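Local coordinates for protein peptidoglycan glycosyltransferase (Eggerthella lenta, PDB 4MNR) that belongs to the penicillin-binding proteins, bacterial proteins of cell-wall assembly whose C-terminal domain has the beta-lactamase-like fold, at residues S179-P183 with P317-V321; F264-I270 with E323-V327; D411-V415 with G437-A443; P137-I142 with M338-L342; M145-Y151 with T171-A177. The contacts are given in a common frame with arbitrary orientation. Residues are numbered along the deposited sequence.

Contact 1. Residues S179-P183 with P317-V321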
# COMPACT_ATOMS: atom_id res chain seq x y z
N SER A 179 -0.95 -0.04 -9.56
CA SER A 179 -0.23 -1.25 -9.95
C SER A 179 -0.45 -2.42 -8.98
O SER A 179 -0.38 -2.24 -7.77
CB SER A 179 1.28 -0.94 -10.01
OG SER A 179 1.55 0.01 -11.02
N LEU A 180 -0.68 -3.63 -9.51
CA LEU A 180 -0.79 -4.82 -8.66
C LEU A 180 0.56 -5.47 -8.43
O LEU A 180 1.34 -5.66 -9.36
CB LEU A 180 -1.73 -5.86 -9.27
CG LEU A 180 -3.20 -5.49 -9.31
CD1 LEU A 180 -3.99 -6.60 -10.00
CD2 LEU A 180 -3.72 -5.24 -7.90
N TYR A 181 0.80 -5.86 -7.19
CA TYR A 181 2.03 -6.56 -6.81
C TYR A 181 1.69 -7.84 -6.06
O TYR A 181 0.65 -7.93 -5.42
CB TYR A 181 2.84 -5.70 -5.84
CG TYR A 181 3.54 -4.48 -6.41
CD1 TYR A 181 4.82 -4.59 -6.95
CD2 TYR A 181 2.94 -3.23 -6.38
CE1 TYR A 181 5.48 -3.48 -7.45
CE2 TYR A 181 3.59 -2.12 -6.90
CZ TYR A 181 4.86 -2.25 -7.42
OH TYR A 181 5.53 -1.16 -7.93
N ALA A 182 2.58 -8.83 -6.11
CA ALA A 182 2.50 -9.93 -5.14
C ALA A 182 2.97 -9.37 -3.80
O ALA A 182 4.06 -8.78 -3.71
CB ALA A 182 3.41 -11.06 -5.56
N PRO A 183 2.17 -9.57 -2.74
CA PRO A 183 2.55 -8.96 -1.45
C PRO A 183 3.57 -9.80 -0.69
O PRO A 183 4.16 -9.31 0.28
CB PRO A 183 1.23 -8.91 -0.68
CG PRO A 183 0.45 -10.09 -1.22
CD PRO A 183 0.82 -10.16 -2.70
N PRO A 317 -2.71 -13.94 -3.70
CA PRO A 317 -3.09 -12.52 -3.69
C PRO A 317 -2.25 -11.61 -4.59
O PRO A 317 -1.04 -11.82 -4.74
CB PRO A 317 -2.87 -12.12 -2.24
CG PRO A 317 -1.77 -13.05 -1.76
CD PRO A 317 -2.06 -14.35 -2.44
N GLN A 318 -2.91 -10.63 -5.19
CA GLN A 318 -2.22 -9.54 -5.87
C GLN A 318 -2.83 -8.27 -5.31
O GLN A 318 -4.06 -8.14 -5.26
CB GLN A 318 -2.47 -9.57 -7.37
CG GLN A 318 -2.07 -10.88 -8.02
CD GLN A 318 -2.30 -10.86 -9.51
OE1 GLN A 318 -3.07 -11.66 -10.05
NE2 GLN A 318 -1.64 -9.93 -10.20
N ALA A 319 -2.00 -7.33 -4.91
CA ALA A 319 -2.52 -6.18 -4.21
C ALA A 319 -1.84 -4.90 -4.66
O ALA A 319 -0.68 -4.93 -5.07
CB ALA A 319 -2.33 -6.34 -2.71
N THR A 320 -2.56 -3.79 -4.53
CA THR A 320 -1.90 -2.50 -4.67
C THR A 320 -1.19 -2.13 -3.38
O THR A 320 -1.48 -2.69 -2.33
CB THR A 320 -2.91 -1.40 -5.01
OG1 THR A 320 -3.92 -1.34 -4.00
CG2 THR A 320 -3.56 -1.67 -6.34
N VAL A 321 -0.28 -1.17 -3.43
CA VAL A 321 0.38 -0.72 -2.21
C VAL A 321 -0.66 -0.05 -1.30
O VAL A 321 -0.63 -0.20 -0.07
CB VAL A 321 1.55 0.23 -2.53
CG1 VAL A 321 2.24 0.69 -1.24
CG2 VAL A 321 2.53 -0.49 -3.44
O HOH W 1 -0.11 -0.12 -6.11
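Two loops meet here in a short antiparallel pairing. Backbone hydrogen bonds hold it: Tyr-181 N donates to Ala-319 O (2.7 Å), and Ala-319 N donates to Tyr-181 O (2.8 Å). The two residues form a single hydrogen-bonded bridge, and their segments run 118° apart end to end. CA-H...O contacts flank it. Thr-320 CA lies 3.5 Å from Ser-179 O, and Gln-318 CA lies 3.3 Å from Tyr-181 O. Water 1 extends the link: it donates to Ser-179 O (2.7 Å) and accepts from Val-321 N (2.9 Å).

Apolar contacts fill the rest. Pro-183 CG packs on Pro-317 CG at 3.7 Å, next to the cis peptide that precedes Pro-317. Tyr-181 CE2 reaches Val-321 CG2 at 4.0 Å. Leu-180 CD2 lies 3.9 Å from Thr-320 CG2. The carbonyl O of Pro-317 is buried without a polar partner, 3.2 Å from Pro-183 CD.

Polar side-chain ends bond outside the pair. Tyr-181 OH is hydrogen-bonded to Glu-432, and Ser-179 OG to the backbone O of Asp-174. Thr-320 is the N-cap of helix 321-332, its OG1 bonded to Glu-323 N. The bridge thus ties together the loops leading into helices 188-197 and 321-332. The sequence just past Pro-183 fits the SxxK motif, which marks the active site in penicillin-binding proteins.

Contact 2. Residues F264-I270 with E323-V327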
# COMPACT_ATOMS: atom_id res chain seq x y z
N PHE A 264 -10.75 -7.94 4.05
CA PHE A 264 -9.76 -6.88 4.05
C PHE A 264 -9.78 -6.11 2.75
O PHE A 264 -8.97 -5.20 2.55
CB PHE A 264 -8.35 -7.44 4.25
CG PHE A 264 -8.00 -7.73 5.68
CD1 PHE A 264 -7.29 -6.79 6.43
CD2 PHE A 264 -8.32 -8.94 6.26
CE1 PHE A 264 -6.93 -7.06 7.74
CE2 PHE A 264 -7.97 -9.21 7.57
CZ PHE A 264 -7.28 -8.27 8.32
N GLY A 265 -10.67 -6.47 1.84
CA GLY A 265 -10.83 -5.67 0.64
C GLY A 265 -10.44 -6.32 -0.67
O GLY A 265 -10.63 -5.72 -1.73
N PHE A 266 -9.90 -7.53 -0.61
CA PHE A 266 -9.62 -8.24 -1.85
C PHE A 266 -10.91 -8.55 -2.61
O PHE A 266 -11.95 -8.83 -2.01
CB PHE A 266 -8.78 -9.51 -1.58
CG PHE A 266 -7.35 -9.21 -1.24
CD1 PHE A 266 -7.00 -8.76 0.02
CD2 PHE A 266 -6.35 -9.35 -2.19
CE1 PHE A 266 -5.69 -8.46 0.35
CE2 PHE A 266 -5.02 -9.07 -1.88
CZ PHE A 266 -4.68 -8.62 -0.61
N ASN A 267 -10.84 -8.47 -3.94
CA ASN A 267 -11.99 -8.69 -4.82
C ASN A 267 -13.12 -7.69 -4.64
O ASN A 267 -14.27 -7.98 -4.99
CB ASN A 267 -12.54 -10.12 -4.72
CG ASN A 267 -11.54 -11.16 -5.18
OD1 ASN A 267 -10.67 -10.88 -6.00
ND2 ASN A 267 -11.69 -12.37 -4.67
N LYS A 268 -12.79 -6.53 -4.09
CA LYS A 268 -13.75 -5.42 -3.99
C LYS A 268 -13.23 -4.24 -4.81
O LYS A 268 -12.05 -3.92 -4.79
CB LYS A 268 -13.92 -4.98 -2.54
CG LYS A 268 -14.26 -6.10 -1.57
CD LYS A 268 -15.68 -6.60 -1.77
CE LYS A 268 -15.99 -7.72 -0.79
NZ LYS A 268 -15.60 -7.34 0.59
N GLU A 269 -14.13 -3.59 -5.54
CA GLU A 269 -13.76 -2.36 -6.21
C GLU A 269 -13.82 -1.25 -5.17
O GLU A 269 -14.86 -0.98 -4.59
CB GLU A 269 -14.66 -2.07 -7.41
CG GLU A 269 -14.21 -2.80 -8.68
CD GLU A 269 -15.29 -2.85 -9.74
OE1 GLU A 269 -16.18 -3.72 -9.65
OE2 GLU A 269 -15.24 -2.02 -10.68
N ILE A 270 -12.67 -0.64 -4.91
CA ILE A 270 -12.60 0.42 -3.92
C ILE A 270 -12.54 1.75 -4.64
O ILE A 270 -11.72 1.96 -5.53
CB ILE A 270 -11.40 0.20 -2.98
CG1 ILE A 270 -11.73 -0.95 -2.03
CG2 ILE A 270 -11.08 1.48 -2.21
CD1 ILE A 270 -10.52 -1.72 -1.54
N GLU A 323 -3.79 -0.97 -1.05
CA GLU A 323 -4.49 -2.06 -0.39
C GLU A 323 -3.68 -2.58 0.80
O GLU A 323 -4.24 -2.84 1.86
CB GLU A 323 -4.78 -3.21 -1.36
CG GLU A 323 -5.22 -4.51 -0.68
CD GLU A 323 -6.56 -4.41 0.06
OE1 GLU A 323 -7.46 -3.67 -0.39
OE2 GLU A 323 -6.71 -5.08 1.11
N MSE A 324 -2.37 -2.73 0.63
CA MSE A 324 -1.57 -3.21 1.76
C MSE A 324 -1.51 -2.21 2.91
O MSE A 324 -1.46 -2.59 4.07
CB MSE A 324 -0.16 -3.65 1.31
CG MSE A 324 -0.19 -4.80 0.31
SE MSE A 324 -1.34 -6.29 0.85
CE MSE A 324 -0.49 -6.73 2.56
N ALA A 325 -1.56 -0.92 2.60
CA ALA A 325 -1.66 0.08 3.64
C ALA A 325 -3.00 -0.05 4.35
O ALA A 325 -3.06 0.06 5.57
CB ALA A 325 -1.47 1.48 3.06
N MSE A 326 -4.06 -0.31 3.59
CA MSE A 326 -5.38 -0.54 4.18
C MSE A 326 -5.39 -1.76 5.10
O MSE A 326 -6.05 -1.76 6.14
CB MSE A 326 -6.45 -0.66 3.10
CG MSE A 326 -6.63 0.68 2.35
SE MSE A 326 -7.71 0.46 0.75
CE MSE A 326 -9.21 -0.36 1.59
N VAL A 327 -4.66 -2.80 4.72
CA VAL A 327 -4.52 -3.96 5.60
C VAL A 327 -3.89 -3.53 6.93
O VAL A 327 -4.35 -3.90 8.00
CB VAL A 327 -3.68 -5.09 4.94
CG1 VAL A 327 -3.29 -6.13 5.98
CG2 VAL A 327 -4.47 -5.74 3.82
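Gly-265 makes the hollow in this contact. Its phi of 114° ends helix 242-263 in a Schellman motif, and a type II turn runs on from it to Lys-268. The side chain of Glu-323 rises from helix 321-332 into the space beside this glycine. A CB on Gly-265 would lie only 2.9 Å from Glu-323 OE1 and would clash. Glu-323 OE2 sits 2.7 Å from Phe-264 O and 3.6 Å from Phe-266 CE1. OE1 is buried with no polar partner.

Apolar bumps surround the carboxylate. Phe-264 CD1 packs on Val-327 CG2 at 4.0 Å. Phe-266 points its ring edge at selenomethionine Met-324, with CZ 4.3 Å from SE. Ile-270 CD1 meets Met-326 CE at 3.7 Å and Glu-323 OE1 at 3.8 Å. Helix 188-197 borders Phe-264 and Val-327, while Met-324 also touches strand 409-418. This is a Schellman helix end docked on a neighbouring helix, within the helical part of a beta-lactamase-like fold.

Contact 3. Residues D411-V415 with G437-A443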
# COMPACT_ATOMS: atom_id res chain seq x y z
N ASP A 411 11.06 -8.73 -4.36
CA ASP A 411 10.60 -7.40 -3.98
C ASP A 411 10.57 -7.34 -2.47
O ASP A 411 10.18 -8.29 -1.81
CB ASP A 411 9.19 -7.13 -4.51
CG ASP A 411 9.15 -7.01 -6.02
OD1 ASP A 411 10.20 -6.73 -6.65
OD2 ASP A 411 8.06 -7.19 -6.60
N SER A 412 10.96 -6.19 -1.92
CA SER A 412 11.10 -6.05 -0.48
C SER A 412 10.02 -5.13 0.08
O SER A 412 9.87 -4.00 -0.37
CB SER A 412 12.49 -5.50 -0.14
OG SER A 412 12.66 -5.41 1.27
N TRP A 413 9.25 -5.63 1.05
CA TRP A 413 8.08 -4.95 1.58
C TRP A 413 8.18 -4.66 3.07
O TRP A 413 8.84 -5.40 3.81
CB TRP A 413 6.85 -5.85 1.47
CG TRP A 413 6.21 -5.99 0.14
CD1 TRP A 413 6.52 -6.88 -0.83
CD2 TRP A 413 5.07 -5.25 -0.33
NE1 TRP A 413 5.66 -6.73 -1.90
CE2 TRP A 413 4.76 -5.74 -1.61
CE3 TRP A 413 4.30 -4.21 0.22
CZ2 TRP A 413 3.71 -5.22 -2.36
CZ3 TRP A 413 3.26 -3.70 -0.53
CH2 TRP A 413 2.98 -4.20 -1.81
N PHE A 414 7.47 -3.64 3.52
CA PHE A 414 7.14 -3.52 4.94
C PHE A 414 5.79 -2.85 5.08
O PHE A 414 5.51 -1.89 4.37
CB PHE A 414 8.17 -2.67 5.66
CG PHE A 414 7.94 -2.56 7.15
CD1 PHE A 414 8.30 -3.60 7.99
CD2 PHE A 414 7.37 -1.42 7.70
CE1 PHE A 414 8.10 -3.50 9.37
CE2 PHE A 414 7.18 -1.32 9.08
CZ PHE A 414 7.54 -2.35 9.90
N VAL A 415 4.96 -3.36 5.99
CA VAL A 415 3.73 -2.67 6.39
C VAL A 415 3.82 -2.54 7.90
O VAL A 415 4.03 -3.53 8.60
CB VAL A 415 2.47 -3.47 6.00
CG1 VAL A 415 1.23 -2.78 6.54
CG2 VAL A 415 2.37 -3.62 4.50
N GLY A 437 15.46 -7.16 3.23
CA GLY A 437 15.17 -6.27 4.34
C GLY A 437 15.17 -4.78 4.06
O GLY A 437 14.96 -3.98 4.97
N VAL A 438 15.42 -4.39 2.81
CA VAL A 438 15.57 -2.96 2.51
C VAL A 438 14.26 -2.19 2.70
O VAL A 438 14.26 -1.01 3.09
CB VAL A 438 16.18 -2.72 1.09
CG1 VAL A 438 15.22 -3.16 -0.01
CG2 VAL A 438 16.58 -1.25 0.91
N GLY A 439 13.14 -2.87 2.45
CA GLY A 439 11.84 -2.25 2.62
C GLY A 439 11.66 -1.81 4.06
O GLY A 439 11.19 -0.70 4.34
N THR A 440 12.06 -2.67 4.99
CA THR A 440 11.93 -2.40 6.41
C THR A 440 12.83 -1.25 6.83
O THR A 440 12.43 -0.39 7.60
CB THR A 440 12.29 -3.65 7.20
OG1 THR A 440 11.44 -4.72 6.76
CG2 THR A 440 12.10 -3.41 8.71
N ALA A 441 14.06 -1.26 6.32
CA ALA A 441 15.02 -0.21 6.64
C ALA A 441 14.55 1.15 6.14
O ALA A 441 14.70 2.17 6.82
CB ALA A 441 16.39 -0.56 6.06
N LYS A 442 13.99 1.18 4.93
CA LYS A 442 13.51 2.45 4.40
C LYS A 442 12.23 2.92 5.10
O LYS A 442 12.04 4.12 5.28
CB LYS A 442 13.28 2.35 2.89
CG LYS A 442 14.55 2.15 2.10
CD LYS A 442 15.56 3.25 2.36
CE LYS A 442 16.72 3.16 1.40
NZ LYS A 442 17.77 4.16 1.73
N ALA A 443 11.36 1.99 5.47
CA ALA A 443 10.14 2.33 6.19
C ALA A 443 10.48 3.02 7.50
O ALA A 443 9.72 3.88 7.95
CB ALA A 443 9.32 1.08 6.47
O HOH W 2 11.60 -5.75 4.16
O HOH W 3 13.25 -8.08 1.59
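Strand 411-415 and helix 438-443 run in roughly the same direction, with 43° between their axes and a closest approach of 6.1 Å. The approach is tight because Gly-439 faces the strand. Gly-439 CA lies 4.7 Å from Trp-413 CA and 4.4 Å from Trp-413 C. A CB on Gly-439 would fall 2.8 Å from Ser-412 O, a clash. Gly-437, with phi of 82°, is the N-cap residue of the helix.

Side chains alternate along the strand. Ser-412 and Phe-414 point toward the helix. Trp-413 points away from the helix, and its ring packs on Tyr-181 and Met-324. Ser-412 OG accepts a hydrogen bond from Gly-439 N (2.8 Å). Phe-414 CD2 packs on Ala-443 CB at 3.4 Å, and Phe-414 CD1 lies 3.6 Å from Thr-440 OG1. Two waters fill the gaps. Water 2 donates to Trp-413 O (2.8 Å) and is hydrogen-bonded to Ser-412 OG (3.1 Å) and Thr-440 OG1 (2.8 Å). Water 3 accepts from Gly-437 N (2.9 Å) and is bonded to Ser-412 OG (2.8 Å).

Beside this strand, Lys-400 to Gly-402 on strand 398-406 fit the KTG motif of the family. The contact is polar at the helix start and apolar further on. One serine hydroxyl serves a backbone amide in the first turn and two waters, so the helix N-terminus is fastened to the central sheet by a side chain.

Contact 4. Residues P137-I142 with M338-L342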
# COMPACT_ATOMS: atom_id res chain seq x y z
N PRO A 137 -4.59 5.94 10.21
CA PRO A 137 -5.52 4.81 10.31
C PRO A 137 -6.87 5.20 10.91
O PRO A 137 -7.83 4.46 10.77
CB PRO A 137 -4.78 3.82 11.22
CG PRO A 137 -3.85 4.67 12.02
CD PRO A 137 -3.44 5.81 11.13
N ASP A 138 -6.93 6.34 11.58
CA ASP A 138 -8.16 6.73 12.26
C ASP A 138 -9.15 7.41 11.31
O ASP A 138 -10.35 7.46 11.61
CB ASP A 138 -7.85 7.61 13.47
CG ASP A 138 -7.18 6.84 14.60
OD1 ASP A 138 -7.64 5.73 14.93
OD2 ASP A 138 -6.17 7.35 15.15
N THR A 139 -8.67 7.92 10.18
CA THR A 139 -9.52 8.64 9.25
C THR A 139 -9.54 8.10 7.84
O THR A 139 -10.51 8.34 7.11
CB THR A 139 -9.10 10.11 9.08
OG1 THR A 139 -7.76 10.15 8.58
CG2 THR A 139 -9.18 10.87 10.40
N GLY A 140 -8.47 7.41 7.44
CA GLY A 140 -8.28 7.01 6.06
C GLY A 140 -7.55 8.06 5.23
O GLY A 140 -7.35 7.89 4.03
N ALA A 141 -7.17 9.18 5.86
CA ALA A 141 -6.47 10.23 5.11
C ALA A 141 -5.10 9.75 4.65
O ALA A 141 -4.35 9.15 5.41
CB ALA A 141 -6.32 11.50 5.95
N ILE A 142 -4.77 10.06 3.40
CA ILE A 142 -3.47 9.73 2.84
C ILE A 142 -2.47 10.86 3.08
O ILE A 142 -2.61 11.97 2.55
CB ILE A 142 -3.59 9.40 1.36
CG1 ILE A 142 -4.42 8.12 1.21
CG2 ILE A 142 -2.22 9.19 0.75
CD1 ILE A 142 -4.71 7.79 -0.15
N MSE A 338 -10.96 2.41 7.30
CA MSE A 338 -11.60 3.64 6.85
C MSE A 338 -11.40 3.81 5.34
O MSE A 338 -10.39 3.36 4.80
CB MSE A 338 -11.01 4.85 7.58
CG MSE A 338 -11.12 4.79 9.11
SE MSE A 338 -12.96 4.73 9.74
CE MSE A 338 -13.40 6.60 9.40
N GLN A 339 -12.36 4.44 4.67
CA GLN A 339 -12.24 4.71 3.24
C GLN A 339 -11.02 5.61 2.98
O GLN A 339 -10.93 6.70 3.54
CB GLN A 339 -13.52 5.40 2.75
CG GLN A 339 -13.41 6.01 1.38
CD GLN A 339 -13.24 4.95 0.30
OE1 GLN A 339 -13.93 3.94 0.30
NE2 GLN A 339 -12.30 5.18 -0.60
N PRO A 340 -10.07 5.16 2.15
CA PRO A 340 -8.91 6.02 1.87
C PRO A 340 -9.35 7.28 1.12
O PRO A 340 -10.20 7.18 0.24
CB PRO A 340 -8.03 5.16 0.96
CG PRO A 340 -8.95 4.09 0.43
CD PRO A 340 -9.93 3.83 1.52
N TYR A 341 -8.80 8.43 1.47
CA TYR A 341 -9.10 9.64 0.72
C TYR A 341 -7.91 10.57 0.60
O TYR A 341 -7.01 10.55 1.45
CB TYR A 341 -10.32 10.37 1.28
CG TYR A 341 -10.15 11.04 2.62
CD1 TYR A 341 -10.21 10.30 3.80
CD2 TYR A 341 -9.96 12.41 2.72
CE1 TYR A 341 -10.08 10.89 5.03
CE2 TYR A 341 -9.84 13.02 3.96
CZ TYR A 341 -9.89 12.25 5.11
OH TYR A 341 -9.77 12.84 6.34
N LEU A 342 -7.94 11.40 -0.44
CA LEU A 342 -6.81 12.21 -0.83
C LEU A 342 -7.17 13.70 -0.85
O LEU A 342 -6.28 14.55 -0.80
CB LEU A 342 -6.39 11.77 -2.24
CG LEU A 342 -4.99 11.97 -2.79
CD1 LEU A 342 -3.93 11.74 -1.72
CD2 LEU A 342 -4.80 11.00 -3.96
O HOH W 4 -8.73 2.46 9.09
O HOH W 5 -12.50 8.02 5.19
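A glycine wedged under another backbone is the striking feature here. Gly-140 lies so close to segment 338-342 that a CB on it would be only 2.3 Å from Gln-339 O. At its phi of 88° a CB would also be jammed against the carbonyl O of Thr-139. Gly-140 CA is 4.4 Å from Pro-340 CA. The backbones then bridge at Ala-141 and Tyr-341. Tyr-341 N donates to Gly-140 O (3.0 Å), and Ile-142 N donates to Tyr-341 O (3.0 Å). A CA-H...O contact joins Pro-340 CA to Gly-140 O at 3.3 Å.

The Tyr-341 ring lies over Ala-141. This is a CH-pi contact, with Ala-141 CA 4.0 Å from the ring centroid. Thr-139 O approaches the ring edge, 3.3 Å from Tyr-341 CE1. Thr-139 OG1 accepts from Ala-141 N (2.9 Å), an ST turn that shapes the loop. Ile-142 CB packs on Leu-342 CD1 at 3.9 Å. Selenomethionine Met-338 lies against the loop, its CB 3.6 Å from Gly-140 N. Water 4 joins Pro-137 O (2.8 Å) to Met-338 N (2.9 Å).

The contact joins edge strand 142-148 of the five-stranded antiparallel sheet to the link into strand 343-347 of the six-stranded mixed sheet. Helix 321-332 packs against Pro-137 and Pro-340.

Contact 5. Residues M145-Y151 with T171-A177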
# COMPACT_ATOMS: atom_id res chain seq x y z
N MSE A 145 1.93 9.64 -0.67
CA MSE A 145 1.70 8.65 -1.71
C MSE A 145 2.75 8.91 -2.77
O MSE A 145 2.69 9.93 -3.46
CB MSE A 145 0.27 8.75 -2.26
CG MSE A 145 -0.03 7.77 -3.36
SE MSE A 145 -1.95 7.74 -3.77
CE MSE A 145 -2.43 6.27 -2.60
N ALA A 146 3.75 8.03 -2.85
CA ALA A 146 4.91 8.21 -3.74
C ALA A 146 5.17 7.01 -4.63
O ALA A 146 5.02 5.87 -4.20
CB ALA A 146 6.17 8.51 -2.94
N SER A 147 5.57 7.28 -5.87
CA SER A 147 6.00 6.23 -6.78
C SER A 147 7.39 6.59 -7.30
O SER A 147 7.73 7.77 -7.38
CB SER A 147 5.04 6.10 -7.96
OG SER A 147 3.71 5.89 -7.51
N ALA A 148 8.18 5.57 -7.63
CA ALA A 148 9.51 5.77 -8.20
C ALA A 148 9.72 4.73 -9.29
O ALA A 148 9.30 3.60 -9.14
CB ALA A 148 10.57 5.64 -7.12
N PRO A 149 10.38 5.10 -10.40
CA PRO A 149 11.00 6.40 -10.69
C PRO A 149 9.98 7.50 -10.87
O PRO A 149 8.80 7.26 -11.11
CB PRO A 149 11.72 6.15 -12.02
CG PRO A 149 11.87 4.69 -12.13
CD PRO A 149 10.65 4.12 -11.46
N THR A 150 10.46 8.73 -10.71
CA THR A 150 9.57 9.86 -10.78
C THR A 150 10.14 10.94 -11.69
O THR A 150 11.13 10.71 -12.41
CB THR A 150 9.23 10.39 -9.36
OG1 THR A 150 8.15 11.33 -9.44
CG2 THR A 150 10.46 11.03 -8.72
N TYR A 151 9.50 12.10 -11.68
CA TYR A 151 9.82 13.18 -12.60
C TYR A 151 9.31 14.49 -12.03
O TYR A 151 8.46 14.50 -11.13
CB TYR A 151 9.16 12.93 -13.97
CG TYR A 151 7.64 12.84 -13.91
CD1 TYR A 151 7.01 11.69 -13.47
CD2 TYR A 151 6.85 13.90 -14.33
CE1 TYR A 151 5.64 11.60 -13.41
CE2 TYR A 151 5.47 13.83 -14.28
CZ TYR A 151 4.87 12.67 -13.82
OH TYR A 151 3.50 12.59 -13.78
N THR A 171 8.52 5.48 -15.96
CA THR A 171 8.49 6.63 -15.06
C THR A 171 7.06 7.14 -14.79
O THR A 171 6.74 7.57 -13.68
CB THR A 171 9.32 7.79 -15.65
OG1 THR A 171 10.69 7.39 -15.76
CG2 THR A 171 9.25 9.02 -14.79
N LEU A 172 6.20 7.08 -15.80
CA LEU A 172 4.85 7.61 -15.68
C LEU A 172 3.89 6.68 -14.94
O LEU A 172 2.76 7.07 -14.65
CB LEU A 172 4.29 7.95 -17.05
CG LEU A 172 4.79 9.26 -17.67
CD1 LEU A 172 4.34 9.38 -19.11
CD2 LEU A 172 4.32 10.46 -16.86
N VAL A 173 4.34 5.47 -14.63
CA VAL A 173 3.48 4.49 -13.99
C VAL A 173 3.19 4.86 -12.55
O VAL A 173 4.10 5.15 -11.78
CB VAL A 173 4.08 3.07 -14.06
CG1 VAL A 173 3.22 2.08 -13.27
CG2 VAL A 173 4.22 2.61 -15.51
N ASP A 174 1.91 4.88 -12.19
CA ASP A 174 1.50 5.08 -10.79
C ASP A 174 1.66 3.75 -10.06
O ASP A 174 0.85 2.85 -10.21
CB ASP A 174 0.04 5.55 -10.73
CG ASP A 174 -0.46 5.81 -9.31
OD1 ASP A 174 0.06 5.21 -8.34
OD2 ASP A 174 -1.39 6.62 -9.15
N ARG A 175 2.72 3.63 -9.28
CA ARG A 175 2.97 2.38 -8.59
C ARG A 175 2.29 2.28 -7.24
O ARG A 175 2.14 1.18 -6.70
CB ARG A 175 4.47 2.16 -8.41
CG ARG A 175 5.17 1.77 -9.71
CD ARG A 175 6.68 1.63 -9.49
NE ARG A 175 7.29 0.87 -10.57
CZ ARG A 175 7.63 1.37 -11.75
NH1 ARG A 175 7.45 2.66 -12.01
NH2 ARG A 175 8.15 0.58 -12.68
N ALA A 176 1.91 3.42 -6.66
CA ALA A 176 1.33 3.42 -5.32
C ALA A 176 -0.13 3.02 -5.26
O ALA A 176 -0.58 2.36 -4.31
CB ALA A 176 1.53 4.80 -4.65
N ALA A 177 -0.89 3.46 -6.26
CA ALA A 177 -2.32 3.16 -6.32
C ALA A 177 -2.64 2.31 -7.53
O ALA A 177 -3.61 1.55 -7.51
CB ALA A 177 -3.12 4.44 -6.36
O HOH W 6 6.75 5.24 -10.98
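An Asx motif shapes the loop before helix 188-197 where it meets the end of edge strand 142-148 of the five-stranded sheet. Asp-174 OD1 accepts from Ala-177 N (2.9 Å). Ser-147 OG serves the two amides between them. Ser-147 OG accepts from Ala-176 N (3.2 Å) and, weakly, from Arg-175 N (3.0 Å). The strand serine thus satisfies donors of the turn.

The carbonyls are met by water. Water 6 donates to Pro-149 O (2.9 Å) and Val-173 O (2.8 Å). Water 6 accepts from Arg-175 NH1 (2.9 Å). The other guanidinium nitrogens have their own partners: NE forms a salt bridge with Glu-432, and NH2 is hydrogen-bonded to Ser-170. Pro-149 CD sits over one face of the guanidinium, 3.6 Å from Arg-175 NH1. Pro-149 O and Thr-171 O are 3.3 Å apart, both acceptors and not bonded to each other. Thr-171 O accepts instead from His-61, while Thr-171 OG1 is bonded to Asp-169.

Apolar groups close both ends. At one, Tyr-151 CZ meets Leu-172 CD2 at 3.8 Å, and Tyr-151 CD1 meets Thr-171 CG2 at 3.7 Å. The peptide bond before Pro-149 is cis. At the other end, CG of selenomethionine Met-145 lies 3.6 Å from Ala-176 CB.

In the fold
Contact 1 touches three others. Its centre lies about 8 Å from the centre of the chain and about 10 Å from that of contact 2, where Ala-319 CB meets Met-324 SE at 3.7 Å. Contacts 3 and 5, which reach the same sheet, are each about 15 Å away, centre to centre. Ala-182 O lies 3.2 Å from Trp-413 NE1 of contact 3, and Ser-179 OG lies 3.0 Å from Asp-174 O of contact 5. Contact 4 touches contact 2 through Met-326 SE and Pro-340 CG (3.8 Å). The probable active site, as in relatives, lies near contact 1, which the SxxK motif follows in sequence, and contact 3, whose strand pairs with the one carrying the KTG motif.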